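Local structure of N-acetylglucosamine-6-phosphate deacetylase (Mycobacterium smegmatis, 6FV4) at residues A94-H99 and L280-M285; R118-L123 and L167-G172; G161-V166 and A191-A196; R231-D234 and P240-A243; R329-H334 and S344-Q349. The protein probably removes the acetyl group from N-acetylglucosamine-6-phosphate, as a metal-dependent hydrolase of the amidohydrolase superfamily. The protein carries 1 engineered substitution. All coordinates share one frame; numbering follows the deposited sequence.

Contact 1. Residues A94-H99 and L280-M285. Engineered in segment 280-285: Ala283 (natural residue Asp).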
# COMPACT_ATOMS: atom_id res chain seq x y z
N ALA B 94 -29.61 2.24 -20.29
CA ALA B 94 -30.80 2.43 -19.47
C ALA B 94 -30.63 1.77 -18.10
O ALA B 94 -31.11 2.30 -17.09
CB ALA B 94 -32.04 1.87 -20.17
N LEU B 95 -29.96 0.62 -18.05
CA LEU B 95 -29.78 -0.08 -16.79
C LEU B 95 -28.88 0.70 -15.85
O LEU B 95 -29.24 0.98 -14.71
CB LEU B 95 -29.20 -1.48 -17.01
CG LEU B 95 -29.04 -1.97 -15.58
CD1 LEU B 95 -30.29 -2.69 -15.13
CD2 LEU B 95 -27.76 -2.75 -15.34
N HIS B 96 -27.68 1.04 -16.32
CA HIS B 96 -26.72 1.72 -15.46
C HIS B 96 -27.17 3.14 -15.13
O HIS B 96 -26.94 3.61 -14.01
CB HIS B 96 -25.36 1.73 -16.12
CG HIS B 96 -24.73 0.38 -16.14
ND1 HIS B 96 -24.08 -0.14 -15.05
CD2 HIS B 96 -24.72 -0.59 -17.09
CE1 HIS B 96 -23.66 -1.36 -15.33
NE2 HIS B 96 -24.03 -1.66 -16.56
N ARG B 97 -27.81 3.83 -16.07
CA ARG B 97 -28.34 5.17 -15.79
C ARG B 97 -29.33 5.14 -14.63
O ARG B 97 -29.33 6.04 -13.78
CB ARG B 97 -29.02 5.75 -17.04
CG ARG B 97 -28.77 7.24 -17.28
CD ARG B 97 -29.09 7.65 -18.73
NE ARG B 97 -27.90 7.90 -19.53
CZ ARG B 97 -27.92 8.29 -20.81
NH1 ARG B 97 -29.07 8.48 -21.43
NH2 ARG B 97 -26.79 8.48 -21.47
N ALA B 98 -30.19 4.12 -14.58
CA ALA B 98 -31.18 4.00 -13.52
C ALA B 98 -30.54 3.74 -12.16
O ALA B 98 -31.18 3.97 -11.13
CB ALA B 98 -32.17 2.88 -13.84
N HIS B 99 -29.30 3.27 -12.13
CA HIS B 99 -28.56 3.09 -10.90
C HIS B 99 -27.55 4.19 -10.64
O HIS B 99 -26.70 4.03 -9.76
CB HIS B 99 -27.88 1.73 -10.91
CG HIS B 99 -28.85 0.60 -10.91
ND1 HIS B 99 -29.31 0.02 -9.74
CD2 HIS B 99 -29.49 -0.03 -11.92
CE1 HIS B 99 -30.17 -0.94 -10.04
NE2 HIS B 99 -30.30 -0.98 -11.36
N LEU B 280 -13.44 4.06 -8.79
CA LEU B 280 -14.33 2.92 -8.69
C LEU B 280 -14.92 2.67 -10.07
O LEU B 280 -15.33 3.61 -10.74
CB LEU B 280 -15.43 3.17 -7.67
CG LEU B 280 -14.90 3.36 -6.24
CD1 LEU B 280 -15.97 3.95 -5.35
CD2 LEU B 280 -14.45 2.05 -5.70
N ILE B 281 -14.90 1.41 -10.52
CA ILE B 281 -15.47 0.98 -11.79
C ILE B 281 -16.29 -0.27 -11.51
O ILE B 281 -16.17 -0.91 -10.45
CB ILE B 281 -14.40 0.68 -12.87
CG1 ILE B 281 -13.51 -0.48 -12.42
CG2 ILE B 281 -13.56 1.93 -13.21
CD1 ILE B 281 -12.83 -1.24 -13.53
N THR B 282 -17.14 -0.62 -12.46
CA THR B 282 -17.90 -1.86 -12.34
C THR B 282 -17.30 -3.00 -13.14
O THR B 282 -17.41 -4.16 -12.71
CB THR B 282 -19.35 -1.65 -12.81
OG1 THR B 282 -19.39 -1.29 -14.22
CG2 THR B 282 -20.04 -0.57 -11.97
N ALA B 283 -16.70 -2.70 -14.30
CA ALA B 283 -16.42 -3.70 -15.32
C ALA B 283 -17.66 -4.55 -15.60
O ALA B 283 -17.57 -5.74 -15.89
CB ALA B 283 -15.23 -4.57 -14.93
N ALA B 284 -18.84 -3.93 -15.51
CA ALA B 284 -20.09 -4.67 -15.57
C ALA B 284 -20.27 -5.39 -16.90
O ALA B 284 -20.01 -4.82 -17.97
CB ALA B 284 -21.27 -3.73 -15.36
N MET B 285 -20.70 -6.65 -16.84
CA MET B 285 -20.99 -7.37 -18.08
C MET B 285 -22.50 -7.37 -18.34
O MET B 285 -23.30 -6.86 -17.54
CB MET B 285 -20.42 -8.79 -18.06
CG MET B 285 -20.79 -9.66 -16.89
SD MET B 285 -22.33 -10.57 -17.06
CE MET B 285 -22.10 -11.39 -18.65

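Contact 2. Residues R118-L123 and L167-G172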
# COMPACT_ATOMS: atom_id res chain seq x y z
N ARG B 118 -15.29 -2.24 -36.92
CA ARG B 118 -16.75 -2.15 -36.95
C ARG B 118 -17.31 -1.74 -35.58
O ARG B 118 -18.17 -0.87 -35.48
CB ARG B 118 -17.35 -3.49 -37.39
CG ARG B 118 -18.83 -3.69 -37.03
CD ARG B 118 -19.33 -5.13 -37.28
NE ARG B 118 -18.59 -6.13 -36.52
CZ ARG B 118 -18.85 -6.45 -35.25
NH1 ARG B 118 -19.85 -5.86 -34.60
NH2 ARG B 118 -18.11 -7.36 -34.63
N GLN B 119 -16.81 -2.37 -34.51
CA GLN B 119 -17.29 -2.04 -33.17
C GLN B 119 -16.99 -0.59 -32.82
O GLN B 119 -17.87 0.13 -32.34
CB GLN B 119 -16.65 -2.99 -32.15
CG GLN B 119 -17.10 -4.42 -32.28
CD GLN B 119 -16.26 -5.37 -31.44
OE1 GLN B 119 -15.36 -4.95 -30.73
NE2 GLN B 119 -16.55 -6.67 -31.53
N VAL B 120 -15.76 -0.14 -33.08
CA VAL B 120 -15.40 1.24 -32.80
C VAL B 120 -16.27 2.20 -33.61
O VAL B 120 -16.84 3.15 -33.06
CB VAL B 120 -13.90 1.47 -33.07
CG1 VAL B 120 -13.58 2.96 -33.18
CG2 VAL B 120 -13.07 0.84 -31.94
N SER B 121 -16.41 1.94 -34.92
CA SER B 121 -17.26 2.78 -35.77
C SER B 121 -18.68 2.88 -35.23
O SER B 121 -19.25 3.97 -35.14
CB SER B 121 -17.28 2.24 -37.21
OG SER B 121 -16.07 2.50 -37.87
N GLY B 122 -19.28 1.74 -34.87
CA GLY B 122 -20.64 1.75 -34.35
C GLY B 122 -20.78 2.42 -32.99
O GLY B 122 -21.78 3.10 -32.73
N LEU B 123 -19.81 2.22 -32.10
CA LEU B 123 -19.93 2.87 -30.80
C LEU B 123 -19.68 4.38 -30.91
O LEU B 123 -20.28 5.16 -30.16
CB LEU B 123 -18.96 2.25 -29.78
CG LEU B 123 -19.31 0.92 -29.11
CD1 LEU B 123 -18.29 0.58 -27.99
CD2 LEU B 123 -20.72 0.94 -28.53
N LEU B 167 -8.05 4.52 -34.25
CA LEU B 167 -8.32 5.87 -33.75
C LEU B 167 -9.02 6.72 -34.81
O LEU B 167 -9.90 7.53 -34.49
CB LEU B 167 -7.03 6.55 -33.30
CG LEU B 167 -6.34 6.00 -32.04
CD1 LEU B 167 -5.24 6.93 -31.59
CD2 LEU B 167 -7.32 5.76 -30.93
N ASP B 168 -8.63 6.57 -36.08
CA ASP B 168 -9.34 7.27 -37.15
C ASP B 168 -10.81 6.89 -37.16
O ASP B 168 -11.69 7.75 -37.21
CB ASP B 168 -8.68 6.99 -38.50
CG ASP B 168 -7.34 7.67 -38.65
OD1 ASP B 168 -6.99 8.51 -37.78
OD2 ASP B 168 -6.62 7.34 -39.62
N ALA B 169 -11.09 5.58 -37.08
CA ALA B 169 -12.47 5.10 -37.12
C ALA B 169 -13.32 5.71 -36.00
O ALA B 169 -14.54 5.87 -36.16
CB ALA B 169 -12.49 3.58 -37.04
N GLY B 170 -12.72 6.06 -34.86
CA GLY B 170 -13.49 6.63 -33.77
C GLY B 170 -13.77 8.11 -33.83
O GLY B 170 -14.63 8.60 -33.09
N GLU B 171 -13.07 8.86 -34.69
CA GLU B 171 -13.28 10.30 -34.81
C GLU B 171 -13.20 10.98 -33.45
O GLU B 171 -14.01 11.85 -33.10
CB GLU B 171 -14.60 10.63 -35.51
CG GLU B 171 -14.60 10.34 -37.00
CD GLU B 171 -15.98 10.55 -37.63
OE1 GLU B 171 -16.45 11.71 -37.72
OE2 GLU B 171 -16.60 9.53 -37.99
N GLY B 172 -12.21 10.58 -32.66
CA GLY B 172 -11.96 11.20 -31.39
C GLY B 172 -12.73 10.63 -30.23
O GLY B 172 -12.55 11.12 -29.11
O HOH W 1 -16.01 5.61 -38.75

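Contact 3. Residues G161-V166 and A191-A196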
# COMPACT_ATOMS: atom_id res chain seq x y z
N GLY B 161 0.21 1.21 -37.30
CA GLY B 161 -0.77 1.32 -38.37
C GLY B 161 -2.18 0.98 -37.92
O GLY B 161 -3.12 1.75 -38.14
N GLU B 162 -2.35 -0.17 -37.26
CA GLU B 162 -3.69 -0.52 -36.78
C GLU B 162 -4.19 0.45 -35.72
O GLU B 162 -5.39 0.74 -35.66
CB GLU B 162 -3.72 -1.95 -36.23
CG GLU B 162 -5.10 -2.29 -35.71
CD GLU B 162 -5.28 -3.74 -35.39
OE1 GLU B 162 -4.30 -4.50 -35.55
OE2 GLU B 162 -6.40 -4.13 -34.97
N ILE B 163 -3.30 0.99 -34.89
CA ILE B 163 -3.73 1.96 -33.89
C ILE B 163 -4.25 3.22 -34.57
O ILE B 163 -5.34 3.72 -34.25
CB ILE B 163 -2.57 2.26 -32.91
CG1 ILE B 163 -2.31 1.02 -32.04
CG2 ILE B 163 -2.91 3.45 -32.04
CD1 ILE B 163 -1.26 1.23 -30.95
N GLY B 164 -3.51 3.74 -35.54
CA GLY B 164 -4.00 4.90 -36.28
C GLY B 164 -5.32 4.64 -36.98
O GLY B 164 -6.23 5.48 -36.95
N ARG B 165 -5.47 3.46 -37.59
CA ARG B 165 -6.72 3.11 -38.26
C ARG B 165 -7.88 3.03 -37.28
O ARG B 165 -8.99 3.48 -37.59
CB ARG B 165 -6.55 1.79 -39.00
CG ARG B 165 -5.61 1.86 -40.19
CD ARG B 165 -5.72 0.61 -41.01
NE ARG B 165 -5.23 -0.57 -40.31
CZ ARG B 165 -3.98 -1.02 -40.39
NH1 ARG B 165 -3.09 -0.36 -41.13
NH2 ARG B 165 -3.61 -2.10 -39.72
N VAL B 166 -7.64 2.45 -36.10
CA VAL B 166 -8.70 2.33 -35.11
C VAL B 166 -9.06 3.70 -34.54
O VAL B 166 -10.24 4.03 -34.37
CB VAL B 166 -8.29 1.34 -34.00
CG1 VAL B 166 -9.26 1.42 -32.83
CG2 VAL B 166 -8.26 -0.06 -34.56
N ALA B 191 3.16 6.18 -26.35
CA ALA B 191 3.47 7.53 -26.81
C ALA B 191 2.51 7.95 -27.92
O ALA B 191 2.07 9.11 -27.97
CB ALA B 191 4.92 7.61 -27.29
N GLN B 192 2.16 7.01 -28.79
CA GLN B 192 1.24 7.30 -29.90
C GLN B 192 -0.14 7.66 -29.37
O GLN B 192 -0.77 8.61 -29.86
CB GLN B 192 1.17 6.09 -30.83
CG GLN B 192 0.62 6.37 -32.22
CD GLN B 192 0.31 5.09 -32.98
OE1 GLN B 192 0.70 3.99 -32.55
NE2 GLN B 192 -0.39 5.22 -34.10
N LEU B 193 -0.62 6.93 -28.36
CA LEU B 193 -1.94 7.19 -27.81
C LEU B 193 -2.02 8.55 -27.15
O LEU B 193 -2.98 9.29 -27.35
CB LEU B 193 -2.31 6.07 -26.83
CG LEU B 193 -2.50 4.75 -27.56
CD1 LEU B 193 -2.34 3.58 -26.60
CD2 LEU B 193 -3.85 4.72 -28.28
N VAL B 194 -1.01 8.90 -26.34
CA VAL B 194 -1.03 10.17 -25.63
C VAL B 194 -0.99 11.34 -26.60
O VAL B 194 -1.68 12.35 -26.42
CB VAL B 194 0.13 10.24 -24.61
CG1 VAL B 194 0.32 11.66 -24.10
CG2 VAL B 194 -0.14 9.28 -23.48
N ASN B 195 -0.19 11.22 -27.66
CA ASN B 195 -0.11 12.29 -28.65
C ASN B 195 -1.44 12.49 -29.37
O ASN B 195 -1.77 13.61 -29.75
CB ASN B 195 1.00 12.00 -29.66
CG ASN B 195 2.38 12.13 -29.05
OD1 ASN B 195 2.56 12.81 -28.04
ND2 ASN B 195 3.36 11.48 -29.66
N ALA B 196 -2.23 11.43 -29.51
CA ALA B 196 -3.57 11.51 -30.08
C ALA B 196 -4.62 11.93 -29.07
O ALA B 196 -5.81 11.95 -29.41
CB ALA B 196 -3.95 10.16 -30.69

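Contact 4. Residues R231-D234 and P240-A243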
# COMPACT_ATOMS: atom_id res chain seq x y z
N ARG B 231 -0.01 -9.42 -12.86
CA ARG B 231 0.97 -10.12 -12.04
C ARG B 231 0.87 -9.65 -10.58
O ARG B 231 0.70 -8.46 -10.33
CB ARG B 231 2.37 -9.87 -12.60
CG ARG B 231 3.50 -10.42 -11.77
CD ARG B 231 4.83 -9.93 -12.29
NE ARG B 231 5.16 -10.53 -13.58
CZ ARG B 231 6.28 -11.18 -13.84
NH1 ARG B 231 7.20 -11.33 -12.89
NH2 ARG B 231 6.49 -11.69 -15.05
N PRO B 232 0.95 -10.55 -9.61
CA PRO B 232 0.82 -10.13 -8.21
C PRO B 232 2.08 -9.43 -7.69
O PRO B 232 3.13 -9.40 -8.33
CB PRO B 232 0.61 -11.46 -7.46
CG PRO B 232 1.31 -12.46 -8.32
CD PRO B 232 1.02 -12.02 -9.73
N ILE B 233 1.93 -8.87 -6.48
CA ILE B 233 3.06 -8.28 -5.76
C ILE B 233 3.90 -9.38 -5.15
O ILE B 233 3.39 -10.23 -4.40
CB ILE B 233 2.56 -7.31 -4.68
CG1 ILE B 233 1.73 -6.17 -5.28
CG2 ILE B 233 3.76 -6.72 -3.89
CD1 ILE B 233 0.96 -5.37 -4.22
N ASP B 234 5.20 -9.36 -5.44
CA ASP B 234 6.18 -10.22 -4.81
C ASP B 234 7.29 -9.35 -4.22
O ASP B 234 7.63 -8.29 -4.76
CB ASP B 234 6.75 -11.22 -5.83
CG ASP B 234 7.96 -11.96 -5.31
OD1 ASP B 234 7.77 -12.93 -4.55
OD2 ASP B 234 9.10 -11.58 -5.68
N PRO B 240 3.41 -4.84 -11.53
CA PRO B 240 2.87 -3.56 -12.00
C PRO B 240 2.06 -2.81 -10.96
O PRO B 240 2.09 -1.57 -10.98
CB PRO B 240 2.01 -3.96 -13.21
CG PRO B 240 2.32 -5.44 -13.48
CD PRO B 240 2.71 -5.98 -12.14
N ALA B 241 1.35 -3.50 -10.06
CA ALA B 241 0.50 -2.81 -9.09
C ALA B 241 1.29 -1.80 -8.27
O ALA B 241 0.75 -0.74 -7.91
CB ALA B 241 -0.18 -3.82 -8.16
N VAL B 242 2.56 -2.08 -7.99
CA VAL B 242 3.33 -1.20 -7.13
C VAL B 242 3.85 0.00 -7.91
O VAL B 242 3.79 1.14 -7.42
CB VAL B 242 4.47 -1.98 -6.43
CG1 VAL B 242 5.46 -1.03 -5.75
CG2 VAL B 242 3.86 -2.93 -5.39
N ALA B 243 4.33 -0.22 -9.15
CA ALA B 243 4.66 0.89 -10.03
C ALA B 243 3.47 1.81 -10.22
O ALA B 243 3.61 3.04 -10.19
CB ALA B 243 5.16 0.38 -11.39
O HOH W 2 1.84 -6.26 -8.93

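Contact 5. Residues R329-H334 and S344-Q349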
# COMPACT_ATOMS: atom_id res chain seq x y z
N ARG B 329 -21.73 2.00 -2.53
CA ARG B 329 -22.18 1.61 -1.20
C ARG B 329 -21.16 0.69 -0.53
O ARG B 329 -20.91 0.82 0.68
CB ARG B 329 -23.55 0.94 -1.32
CG ARG B 329 -24.23 0.53 -0.03
CD ARG B 329 -25.69 0.11 -0.29
NE ARG B 329 -25.87 -0.70 -1.50
CZ ARG B 329 -26.57 -0.32 -2.58
NH1 ARG B 329 -27.17 0.86 -2.61
NH2 ARG B 329 -26.66 -1.13 -3.62
N LEU B 330 -20.52 -0.21 -1.29
CA LEU B 330 -19.46 -1.04 -0.73
C LEU B 330 -18.21 -0.22 -0.41
O LEU B 330 -17.54 -0.45 0.60
CB LEU B 330 -19.13 -2.19 -1.68
CG LEU B 330 -20.15 -3.34 -1.67
CD1 LEU B 330 -19.87 -4.38 -2.75
CD2 LEU B 330 -20.19 -3.98 -0.26
N ALA B 331 -17.89 0.76 -1.26
CA ALA B 331 -16.78 1.66 -0.97
C ALA B 331 -16.99 2.39 0.36
O ALA B 331 -16.06 2.50 1.17
CB ALA B 331 -16.60 2.66 -2.12
N VAL B 332 -18.20 2.90 0.59
CA VAL B 332 -18.49 3.62 1.83
C VAL B 332 -18.41 2.67 3.02
O VAL B 332 -17.96 3.04 4.12
CB VAL B 332 -19.87 4.30 1.75
CG1 VAL B 332 -20.23 4.94 3.10
CG2 VAL B 332 -19.93 5.35 0.63
N ALA B 333 -18.84 1.43 2.83
CA ALA B 333 -18.90 0.47 3.93
C ALA B 333 -17.51 -0.03 4.31
O ALA B 333 -17.23 -0.26 5.50
CB ALA B 333 -19.81 -0.69 3.56
N HIS B 334 -16.63 -0.19 3.33
CA HIS B 334 -15.37 -0.87 3.56
C HIS B 334 -14.15 0.04 3.57
O HIS B 334 -13.03 -0.46 3.70
CB HIS B 334 -15.17 -1.98 2.52
CG HIS B 334 -16.15 -3.10 2.65
ND1 HIS B 334 -16.24 -3.88 3.79
CD2 HIS B 334 -17.08 -3.58 1.79
CE1 HIS B 334 -17.18 -4.79 3.62
NE2 HIS B 334 -17.70 -4.63 2.42
N SER B 344 -17.54 11.27 1.49
CA SER B 344 -16.72 12.25 0.78
C SER B 344 -15.64 11.57 -0.04
O SER B 344 -15.34 11.99 -1.17
CB SER B 344 -16.11 13.24 1.78
OG SER B 344 -17.08 14.21 2.12
N LEU B 345 -15.05 10.50 0.50
CA LEU B 345 -14.08 9.75 -0.28
C LEU B 345 -14.75 9.03 -1.44
O LEU B 345 -14.26 9.09 -2.57
CB LEU B 345 -13.36 8.74 0.62
CG LEU B 345 -12.37 7.82 -0.08
CD1 LEU B 345 -11.23 8.62 -0.67
CD2 LEU B 345 -11.86 6.76 0.92
N ALA B 346 -15.88 8.38 -1.19
CA ALA B 346 -16.56 7.61 -2.22
C ALA B 346 -17.00 8.51 -3.38
O ALA B 346 -16.93 8.10 -4.54
CB ALA B 346 -17.75 6.86 -1.62
N VAL B 347 -17.39 9.75 -3.08
CA VAL B 347 -17.78 10.66 -4.16
C VAL B 347 -16.57 11.00 -5.03
O VAL B 347 -16.68 11.07 -6.26
CB VAL B 347 -18.45 11.92 -3.58
CG1 VAL B 347 -18.47 13.04 -4.63
CG2 VAL B 347 -19.86 11.60 -3.16
N ARG B 348 -15.41 11.21 -4.42
CA ARG B 348 -14.20 11.40 -5.21
C ARG B 348 -13.91 10.18 -6.08
O ARG B 348 -13.59 10.30 -7.27
CB ARG B 348 -13.02 11.69 -4.30
CG ARG B 348 -12.84 13.16 -3.93
CD ARG B 348 -12.05 13.29 -2.64
NE ARG B 348 -11.39 14.60 -2.52
CZ ARG B 348 -11.94 15.68 -1.98
NH1 ARG B 348 -13.17 15.63 -1.47
NH2 ARG B 348 -11.26 16.82 -1.93
N GLN B 349 -14.01 8.98 -5.50
CA GLN B 349 -13.61 7.79 -6.23
C GLN B 349 -14.62 7.39 -7.30
O GLN B 349 -14.24 6.75 -8.29
CB GLN B 349 -13.42 6.63 -5.26
CG GLN B 349 -12.25 6.84 -4.32
CD GLN B 349 -12.12 5.72 -3.34
OE1 GLN B 349 -13.11 5.03 -3.04
NE2 GLN B 349 -10.90 5.50 -2.84

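Contact 1. Residues A94-H99 and L280-M285
His96, on the last turn of helix 86-98, faces Ala284, in the loop that leaves strand 278-281, with their CA atoms 9.2 Å apart. One imidazole bridges the gap. The loop bends sharply at Ala283, an engineered residue (Asp in the natural sequence) with positive phi (49°). Thr282 OG1 accepts from Ala284 N at 3.0 Å, an ST turn. The His96 ring swings off the helix with CG opposite its own carbonyl carbon (chi1 -71°), so that CE1 leads across the gap. Ala284 CB meets the ring at its edge, near the ring plane, 3.4 Å from His96 CE1 and 3.7 Å from His96 NE2. That nitrogen is hydrogen-bonded to Gly75 O, which limits rotation of the imidazole, while Leu95 CD2 lies over one ring face, displaced toward its rim. Thr282 OG1, 4.4 Å from His96 CE1, is also hydrogen-bonded to Asp70. The natural Asp at 283 is a zinc ligand in another structure of this protein and the predicted proton donor/acceptor. The contact lies beside the metal centre, the Thr282 side chain about 8 Å from the bound zinc ion. Here Ala283 and Ala284 make backbone bonds to the His72-Gly75 part of strand 63-76, His96 of helix 86-98 also packs on Leu73 of that strand, and Met324 of helix 324-334 packs on Thr282.

Contact 2. Residues R118-L123 and L167-G172
The flat group here is the peptide linking Ala169 to Gly170, and Val120 lies on one of its faces. Val120 CG1 sits almost straight above Gly170 N, at 3.6 Å, with Gly170 CA close by at 3.7 Å. At the oxygen end of the same peptide, a water donates a hydrogen bond to Ala169 O (3.0 Å) and is also bonded to Ser121 OG (3.2 Å), so it links the two helices at the outer margin of the contact. The Ser121 hydroxyl is shared, being hydrogen-bonded back to Leu117 O one turn earlier in its own helix. With CG1 of Val120 opposite the backbone N (chi1 164°), that branch is thrown across the gap. Helices 113-129 and 160-170 stand side by side in the outer layer of the amidohydrolase (beta/alpha)8 barrel, and Val120 also reaches Leu108, Leu137 and Val174 on the strands beneath. Close approach is possible because the second helix offers small residues: the CA atoms of Ser121 and Ala169 are 5.5 Å apart. Ala169 CB touches both side chains of the first helix, 3.8 Å from Ser121 OG and 4.1 Å from Val120 CG1. Glycine at 170 leaves its backbone bare to the valine methyl. Immediately afterwards the helix stops, and Glu171 turns out of it with positive phi (52°) at the solvent-facing side.

Contact 3. Residues G161-V166 and A191-A196
Ile163 and Gln192 bury most of the surface in this contact, and Leu193 adds to it from the inner side. Ile163 points at the facing helix, its CG2 branch opposite the backbone N, and one face of the Gln192 carboxamide lies over Ile163 CG2. Gln192 reaches out fully extended, with CG opposite its own backbone N (chi1 -162°), which carries the amide across to the neighbouring helix. Ile163 CG2 lies equally far, 3.7 Å, from Gln192 OE1, CD and NE2, and Ile163 CD1 approaches the oxygen as well, also at 3.7 Å. Across this contact the amide makes only van der Waals contact. Its nitrogen is nevertheless tied down, because Gln192 NE2 is hydrogen-bonded to Pro160 O at the start of the facing helix, which helps hold the amide's orientation. The same nitrogen passes Gly164 N at 3.7 Å without a bond, beside a stretch of backbone that carries no side chain. Leu193 works deeper in: its CD2 meets Ile163 CG2 at 4.1 Å, and it also touches Val177 and Ile179 of strand 174-179, so the leucine connects the helix pair with the strand below. Trp141 and Pro158 also touch Ile163. The two helical segments run nearly parallel, with axes 11.0 Å apart and a crossing angle of -23°. Such near-parallel packing of successive outer helices, over the parallel strand that runs between them in sequence, is characteristic of the amidohydrolase (beta/alpha)8 barrel.

Contact 4. Residues R231-D234 and P240-A243
Apolar packing carries most of this contact, and Ile233 is its centre. Ile233 CG1 touches Val242 CG2 at 3.9 Å and Ala241 CB at 4.2 Å, while Ile233 CD1 comes within 4.0 Å of the same valine methyl. The isoleucine and valine side chains cross at about a right angle. The torsion of Ile233 that sets CG1 opposite the carbonyl carbon (chi1 -60°) swings the longer branch round to the helix, although CB itself does not point at the helix. At the other end of the contact the Pro240 ring nestles against Arg231: Pro240 CD is 3.9 Å from Arg231 CB and 3.7 Å from Arg231 O. The polar link goes through water. One molecule donates to Arg231 O (2.8 Å) and accepts from Ala241 N (3.0 Å), so it serves an amide of the first helical turn, where no preceding turn supplies a carbonyl. Contacts between subunits extend the apolar patch, since Ile265 of the second subunit packs on Ile233 and Ala264 of that subunit on Val242. Asp234 ends the first segment, and its OD2 accepts from the backbone N atoms of Arg236 and Glu237 in the connecting loop. The whole is a short loop folded back on the first turn of helix 240-246, at the dimer interface. It lies near predicted substrate-binding residues: Ala229 and Arg236 flank the 231-234 segment in sequence, and a bound N-acetylglucosamine-6-phosphate is about 12 Å from the Ile233 side chain.

Contact 5. Residues R329-H334 and S344-Q349
Val332 holds CG1 opposite its backbone N (chi1 175°), which leaves CG2 beside that nitrogen and aimed at Ala346 on the neighbouring helix. Gln349, with CG turned opposite its carbonyl carbon (chi1 -66°), brings its amide back toward Ala331. The closest meeting is Val332 CG2 with Ala346 CB at 3.5 Å, tighter than ordinary methyl packing, and at this point the CA atoms of the two residues are only 6.0 Å apart. Ala346 CB also faces Ala331 CB, more loosely, at 4.4 Å. The crossing is made mainly by two alanine methyls and one valine branch. The segments belong to helices 324-334 and 339-357, which follow one another through a short turn and form a helical hairpin: their local axes approach to 9.0 Å and their directions differ by 140°, well short of antiparallel. Strand 278-281 of the (beta/alpha)8 barrel lies against this hairpin, with Leu280 packing on both Ala331 and Gln349. Arg339, Ala342 and Leu343, at the start of the second helix, pack round Val332. The amide of Gln349 is the polar feature of an otherwise apolar meeting. Its OE1 comes 4.3 Å from Ala331 CB and is hydrogen-bonded to Tyr266 OH, while NE2 makes a weak hydrogen bond to Thr270, so both ends of the carboxamide have partners on helix 263-273.

Contact 1 spans the greatest length of chain, and contacts 2, 3 and 4 are all formed within its span; contact 5 follows it. Contacts 2 and 3 share helix 160-170, alternate along the chain and touch directly, with centres 12 Å apart, so three successive outer helices form one continuous layer. Contacts 1 and 5 also touch: Leu280 N lies 2.8 Å from Gln349 O, a probable hydrogen bond, which ties the hairpin of helices 324-334 and 339-357 to the strand leading to the metal centre. Contact 5 lies across the chain's centre from contacts 2 and 3, about 34 and 35 Å away between centres. Contact 4 stands apart, at the interface with the second subunit.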